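Local coordinates for AlgX/AlgJ SGNH hydrolase-like domain-containing protein (Eubacterium siraeum, PDB 4NZK) that is of unknown function but belongs to the DHHW family of the SGNH hydrolase clan and may be a hydrolase or acyltransferase, at residues 86-91 with 345-350; 265-270 with 285-290. All blocks are in the same frame, centred on the assembly; numbering follows the deposited sequence.

In the fold
Contact 1 joins helices 83-96 and 344-350 at one edge of the protein, its centre about 17 Å from the centre of the chain, whereas contact 2 lies deeper, where loop 265-270 meets the end of strand 282-287. Their centres are about 16 Å apart. The two are nevertheless connected: Leu350 CD2 packs 3.5 Å from Phe286 CD1, and strand 328-334 runs parallel to 282-287 in the central mixed sheet while Phe331 receives both helices of contact 1. Both segments of contact 2 fall in the chain between the two segments of contact 1. The helical layer is thus completed by distant parts of the sequence, and the probable active-site turn emerges from the sheet that this layer covers.

Contact 1: residues 86-91 with 345-350; sequences ASYLNE and GIKNNL
Lys347 lays its aliphatic stem against the ring of Tyr88 in a CH-pi contact. Its CB stands 3.6 Å from the ring centroid and only 9° off the ring normal, squarely over one face. With CG anti to the backbone N (chi1 177°), the extended chain crosses the ring at a slant toward the phenol end, where its CD lies 3.7 Å from Tyr88 OH, and its ammonium group leads away. A lysine suits this solvent-facing position because it offers methylenes to the ring and a charge to the outside. The hydroxyl of Tyr88 itself is hydrogen-bonded to Glu344, just ahead in the second helix; an alanine in place of Tyr88 would probably leave the stem of Lys347 without its aromatic floor and Glu344 without this partner.

The axes of segments 86-91 and 345-350 come within 9.4 Å, with their N-to-C directions 40° apart, and both helices pack on the same face of the central sheet of an alpha/beta fold, where Leu89 and Ile346 each touch Phe331 of strand 328-334.

Apolar contacts fill the inner side. Branched Ile346 serves both neighbours: CG2 meets Tyr88 CB at 3.6 Å, and CD1 reaches Leu89 CD1 at 3.7 Å.

Within the second helix, Gly345 O accepts from Asn349 N (2.8 Å) and Leu350 N (3.2 Å), widening the last turn to a pi-type one.

Contact 2: residues 265-270 with 285-290; sequences GGDQKI and IFKDSY. With EDO (1,2-ethanediol), chain B; EDO (1,2-ethanediol), chain C.
Asp267 and Lys287 form the salt bridge that ties a glycine-rich loop to the end of a central strand. The loop opens with Gly265, with a positive phi that a residue bearing a CB adopts less readily, and Gly266, whose phi of 147° would jam any side chain against the preceding carbonyl. Gly266 O accepts a hydrogen bond from O1 of an ethanediol (3.0 Å), probably a crystallisation additive.

At Asp267 the side chain turns toward the strand, and OD1 lies 3.1 Å from Lys287 NZ. The carboxylate is shared: Asn292 also bonds OD1, and Arg311 takes OD2, so it probably keeps its negative charge. OD2 also comes within 4.0 Å of Ser289 CB, while the backbone O of Asp267 accepts from ethanediol O2 at 2.7 Å. Gln268 then centres an inverse gamma turn, closed by a weak bond from Lys269 N to Asp267 O. Lys269 lays its CG against the carbons of the same diol, and its ammonium binds a second ethanediol and Met264 O before Ile270 enters the next strand.

Across from the loop, the chain of Lys287 kinks at its second torsion (chi2 75°), which brings NZ round to both hydroxyls of the first diol, O1 and O2, each at 2.9 Å; NZ also forms a salt bridge with Asp309 and a hydrogen bond to Asn292. Starting on a buried strand, a long, flexible lysine can carry its ammonium to the carboxylates of Asp267 and Asp309. Beyond it, Asp288 OD1 accepts from Tyr290 N (2.9 Å) in an Asx turn, the donor lying above the carboxylate plane.

Ser289 OG is hydrogen-bonded to His164 NE2. An Asp-Ser-Tyr turn following a central parallel strand, its serine bonded to a histidine of the Asp-His-His-Trp sequence, is consistent with the nucleophile site of SGNH hydrolases.

Contact 1: residues 86-91 with 345-350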
loop_
_atom_site.group_PDB
_atom_site.type_symbol
_atom_site.label_atom_id
_atom_site.label_comp_id
_atom_site.label_asym_id
_atom_site.label_seq_id
_atom_site.Cartn_x
_atom_site.Cartn_y
_atom_site.Cartn_z
ATOM N N ALA A 86 -7.376 9.402 -11.962
ATOM C CA ALA A 86 -7.489 8.617 -13.205
ATOM C C ALA A 86 -6.875 9.381 -14.369
ATOM O O ALA A 86 -6.179 8.794 -15.172
ATOM C CB ALA A 86 -8.938 8.269 -13.529
ATOM N N SER A 87 -7.117 10.681 -14.455
ATOM C CA SER A 87 -6.535 11.485 -15.526
ATOM C C SER A 87 -5.011 11.494 -15.486
ATOM O O SER A 87 -4.352 11.452 -16.526
ATOM C CB SER A 87 -7.092 12.908 -15.468
ATOM O OG SER A 87 -6.634 13.699 -16.552
ATOM N N TYR A 88 -4.439 11.543 -14.293
ATOM C CA TYR A 88 -2.996 11.520 -14.150
ATOM C C TYR A 88 -2.408 10.168 -14.562
ATOM O O TYR A 88 -1.359 10.095 -15.217
ATOM C CB TYR A 88 -2.583 11.875 -12.726
ATOM C CG TYR A 88 -3.130 13.195 -12.203
ATOM C CD1 TYR A 88 -3.474 14.218 -13.057
ATOM C CD2 TYR A 88 -3.310 13.388 -10.832
ATOM C CE1 TYR A 88 -3.993 15.409 -12.585
ATOM C CE2 TYR A 88 -3.819 14.581 -10.349
ATOM C CZ TYR A 88 -4.164 15.578 -11.233
ATOM O OH TYR A 88 -4.681 16.779 -10.750
ATOM N N LEU A 89 -3.028 9.093 -14.123
ATOM C CA LEU A 89 -2.589 7.758 -14.558
ATOM C C LEU A 89 -2.673 7.635 -16.067
ATOM O O LEU A 89 -1.786 7.071 -16.698
ATOM C CB LEU A 89 -3.429 6.622 -13.931
ATOM C CG LEU A 89 -2.837 6.028 -12.673
ATOM C CD1 LEU A 89 -2.690 7.018 -11.552
ATOM C CD2 LEU A 89 -3.688 4.868 -12.240
ATOM N N ASN A 90 -3.756 8.147 -16.645
ATOM C CA ASN A 90 -3.935 8.043 -18.102
ATOM C C ASN A 90 -2.811 8.788 -18.827
ATOM O O ASN A 90 -2.290 8.304 -19.832
ATOM C CB ASN A 90 -5.275 8.580 -18.515
ATOM C CG ASN A 90 -6.406 7.643 -18.117
ATOM O OD1 ASN A 90 -6.184 6.462 -17.797
ATOM N ND2 ASN A 90 -7.624 8.182 -18.126
ATOM N N GLU A 91 -2.449 9.950 -18.297
ATOM C CA GLU A 91 -1.367 10.751 -18.869
ATOM C C GLU A 91 -0.041 10.015 -18.757
ATOM O O GLU A 91 0.750 9.995 -19.716
ATOM C CB GLU A 91 -1.268 12.109 -18.175
ATOM C CG GLU A 91 -0.057 12.938 -18.594
ATOM C CD GLU A 91 -0.190 13.571 -19.975
ATOM O OE1 GLU A 91 -1.294 13.504 -20.576
ATOM O OE2 GLU A 91 0.812 14.185 -20.439
ATOM N N GLY A 345 0.144 14.358 -6.166
ATOM C CA GLY A 345 1.579 14.111 -6.292
ATOM C C GLY A 345 1.952 13.468 -7.615
ATOM O O GLY A 345 3.094 13.587 -8.111
ATOM N N ILE A 346 1.009 12.758 -8.202
ATOM C CA ILE A 346 1.274 12.153 -9.481
ATOM C C ILE A 346 1.505 13.288 -10.492
ATOM O O ILE A 346 2.455 13.238 -11.258
ATOM C CB ILE A 346 0.173 11.177 -9.903
ATOM C CG1 ILE A 346 0.038 10.062 -8.836
ATOM C CG2 ILE A 346 0.474 10.601 -11.289
ATOM C CD1 ILE A 346 -1.215 9.189 -8.984
ATOM N N LYS A 347 0.631 14.292 -10.485
ATOM C CA LYS A 347 0.747 15.416 -11.414
ATOM C C LYS A 347 1.951 16.274 -11.057
ATOM O O LYS A 347 2.771 16.577 -11.909
ATOM C CB LYS A 347 -0.526 16.264 -11.378
ATOM C CG LYS A 347 -0.426 17.492 -12.262
ATOM C CD LYS A 347 -1.635 18.391 -12.184
ATOM C CE LYS A 347 -1.375 19.617 -13.062
ATOM N NZ LYS A 347 -2.549 20.526 -13.178
ATOM N N ASN A 348 2.108 16.588 -9.774
ATOM C CA ASN A 348 3.126 17.566 -9.384
ATOM C C ASN A 348 4.518 17.045 -9.256
ATOM O O ASN A 348 5.485 17.817 -9.368
ATOM C CB ASN A 348 2.727 18.201 -8.071
ATOM C CG ASN A 348 1.413 18.973 -8.175
ATOM O OD1 ASN A 348 1.063 19.500 -9.235
ATOM N ND2 ASN A 348 0.676 19.009 -7.084
ATOM N N ASN A 349 4.631 15.746 -8.976
ATOM C CA ASN A 349 5.943 15.122 -8.786
ATOM C C ASN A 349 6.299 14.176 -9.930
ATOM O O ASN A 349 7.329 14.318 -10.550
ATOM C CB ASN A 349 6.007 14.408 -7.432
ATOM C CG ASN A 349 5.666 15.324 -6.252
ATOM O OD1 ASN A 349 5.989 16.518 -6.255
ATOM N ND2 ASN A 349 4.973 14.765 -5.242
ATOM N N LEU A 350 5.455 13.203 -10.200
ATOM C CA LEU A 350 5.774 12.225 -11.219
ATOM C C LEU A 350 5.762 12.799 -12.630
ATOM O O LEU A 350 6.573 12.411 -13.449
ATOM C CB LEU A 350 4.812 11.031 -11.167
ATOM C CG LEU A 350 5.129 9.983 -10.113
ATOM C CD1 LEU A 350 5.300 10.512 -8.723
ATOM C CD2 LEU A 350 4.111 8.861 -10.142
#

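Contact 2: residues 265-270 with 285-290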
loop_
_atom_site.group_PDB
_atom_site.type_symbol
_atom_site.label_atom_id
_atom_site.label_comp_id
_atom_site.label_asym_id
_atom_site.label_seq_id
_atom_site.Cartn_x
_atom_site.Cartn_y
_atom_site.Cartn_z
ATOM N N GLY A 265 11.940 1.257 6.205
ATOM C CA GLY A 265 12.218 2.326 7.157
ATOM C C GLY A 265 11.448 3.624 7.060
ATOM O O GLY A 265 11.560 4.476 7.927
ATOM N N GLY A 266 10.609 3.765 6.059
ATOM C CA GLY A 266 9.975 5.060 5.810
ATOM C C GLY A 266 9.755 5.268 4.339
ATOM O O GLY A 266 10.038 4.353 3.514
ATOM N N ASP A 267 9.280 6.471 3.995
ATOM C CA ASP A 267 8.840 6.738 2.628
ATOM C C ASP A 267 9.676 7.674 1.781
ATOM O O ASP A 267 9.531 7.655 0.552
ATOM C CB ASP A 267 7.411 7.288 2.642
ATOM C CG ASP A 267 6.408 6.354 3.298
ATOM O OD1 ASP A 267 6.423 5.144 3.013
ATOM O OD2 ASP A 267 5.557 6.860 4.081
ATOM N N GLN A 268 10.488 8.548 2.403
ATOM C CA GLN A 268 11.192 9.593 1.644
ATOM C C GLN A 268 12.516 9.104 1.054
ATOM O O GLN A 268 13.601 9.499 1.459
ATOM C CB GLN A 268 11.404 10.857 2.490
ATOM C CG GLN A 268 10.143 11.345 3.158
ATOM C CD GLN A 268 10.298 12.727 3.772
ATOM O OE1 GLN A 268 11.148 13.523 3.363
ATOM N NE2 GLN A 268 9.454 13.019 4.756
ATOM N N LYS A 269 12.386 8.225 0.071
ATOM C CA LYS A 269 13.508 7.572 -0.557
ATOM C C LYS A 269 12.986 6.829 -1.783
ATOM O O LYS A 269 11.779 6.770 -2.001
ATOM C CB LYS A 269 14.112 6.563 0.419
ATOM C CG LYS A 269 13.155 5.474 0.830
ATOM C CD LYS A 269 13.591 4.718 2.059
ATOM C CE LYS A 269 13.357 5.518 3.325
ATOM N NZ LYS A 269 13.853 4.825 4.530
ATOM N N ILE A 270 13.918 6.313 -2.562
ATOM C CA ILE A 270 13.631 5.369 -3.629
ATOM C C ILE A 270 14.459 4.141 -3.333
ATOM O O ILE A 270 15.637 4.245 -2.966
ATOM C CB ILE A 270 14.009 5.893 -5.013
ATOM C CG1 ILE A 270 13.150 7.106 -5.359
ATOM C CG2 ILE A 270 13.886 4.797 -6.080
ATOM C CD1 ILE A 270 13.565 7.833 -6.614
ATOM N N ILE A 285 6.905 0.620 -8.694
ATOM C CA ILE A 285 5.719 0.848 -7.887
ATOM C C ILE A 285 5.677 2.314 -7.492
ATOM O O ILE A 285 6.664 2.869 -7.000
ATOM C CB ILE A 285 5.718 0.023 -6.601
ATOM C CG1 ILE A 285 5.913 -1.448 -6.907
ATOM C CG2 ILE A 285 4.437 0.240 -5.818
ATOM C CD1 ILE A 285 6.443 -2.199 -5.718
ATOM N N PHE A 286 4.557 2.944 -7.765
ATOM C CA PHE A 286 4.278 4.287 -7.325
ATOM C C PHE A 286 3.156 4.177 -6.331
ATOM O O PHE A 286 2.055 3.770 -6.657
ATOM C CB PHE A 286 3.880 5.177 -8.485
ATOM C CG PHE A 286 5.023 5.485 -9.411
ATOM C CD1 PHE A 286 6.103 6.233 -8.979
ATOM C CD2 PHE A 286 4.990 5.039 -10.727
ATOM C CE1 PHE A 286 7.142 6.512 -9.842
ATOM C CE2 PHE A 286 6.047 5.303 -11.577
ATOM C CZ PHE A 286 7.107 6.040 -11.118
ATOM N N LYS A 287 3.454 4.517 -5.088
ATOM C CA LYS A 287 2.546 4.189 -4.003
ATOM C C LYS A 287 2.373 5.286 -2.970
ATOM O O LYS A 287 3.084 6.284 -2.970
ATOM C CB LYS A 287 3.063 2.890 -3.324
ATOM C CG LYS A 287 4.547 2.851 -2.921
ATOM C CD LYS A 287 4.839 3.672 -1.701
ATOM C CE LYS A 287 6.284 3.597 -1.256
ATOM N NZ LYS A 287 6.423 4.347 0.023
ATOM N N ASP A 288 1.368 5.087 -2.130
ATOM C CA ASP A 288 1.279 5.747 -0.836
ATOM C C ASP A 288 1.711 4.689 0.207
ATOM O O ASP A 288 2.171 3.595 -0.149
ATOM C CB ASP A 288 -0.118 6.297 -0.569
ATOM C CG ASP A 288 -1.145 5.209 -0.181
ATOM O OD1 ASP A 288 -0.809 3.983 -0.207
ATOM O OD2 ASP A 288 -2.327 5.570 0.165
ATOM N N SER A 289 1.576 4.973 1.491
ATOM C CA SER A 289 2.142 4.065 2.457
ATOM C C SER A 289 1.519 2.663 2.505
ATOM O O SER A 289 2.180 1.721 2.977
ATOM C CB SER A 289 2.189 4.684 3.852
ATOM O OG SER A 289 0.904 5.004 4.324
ATOM N N TYR A 290 0.303 2.477 1.961
ATOM C CA TYR A 290 -0.259 1.114 1.888
ATOM C C TYR A 290 0.643 0.223 1.041
ATOM O O TYR A 290 0.798 -0.980 1.294
ATOM C CB TYR A 290 -1.675 1.129 1.277
ATOM C CG TYR A 290 -2.759 1.026 2.287
ATOM C CD1 TYR A 290 -2.941 1.991 3.255
ATOM C CD2 TYR A 290 -3.609 -0.066 2.298
ATOM C CE1 TYR A 290 -3.930 1.858 4.215
ATOM C CE2 TYR A 290 -4.587 -0.204 3.258
ATOM C CZ TYR A 290 -4.737 0.749 4.215
ATOM O OH TYR A 290 -5.708 0.576 5.161
HETATM C C1 EDO B . 10.144 3.376 0.235
HETATM O O1 EDO B . 8.940 3.192 0.961
HETATM C C2 EDO B . 9.955 4.222 -1.039
HETATM O O2 EDO B . 9.065 5.306 -0.798
HETATM C C1 EDO C . 16.405 2.306 6.176
HETATM O O1 EDO C . 15.675 3.264 6.958
HETATM C C2 EDO C . 17.269 2.989 5.123
HETATM O O2 EDO C . 16.659 4.171 4.589
#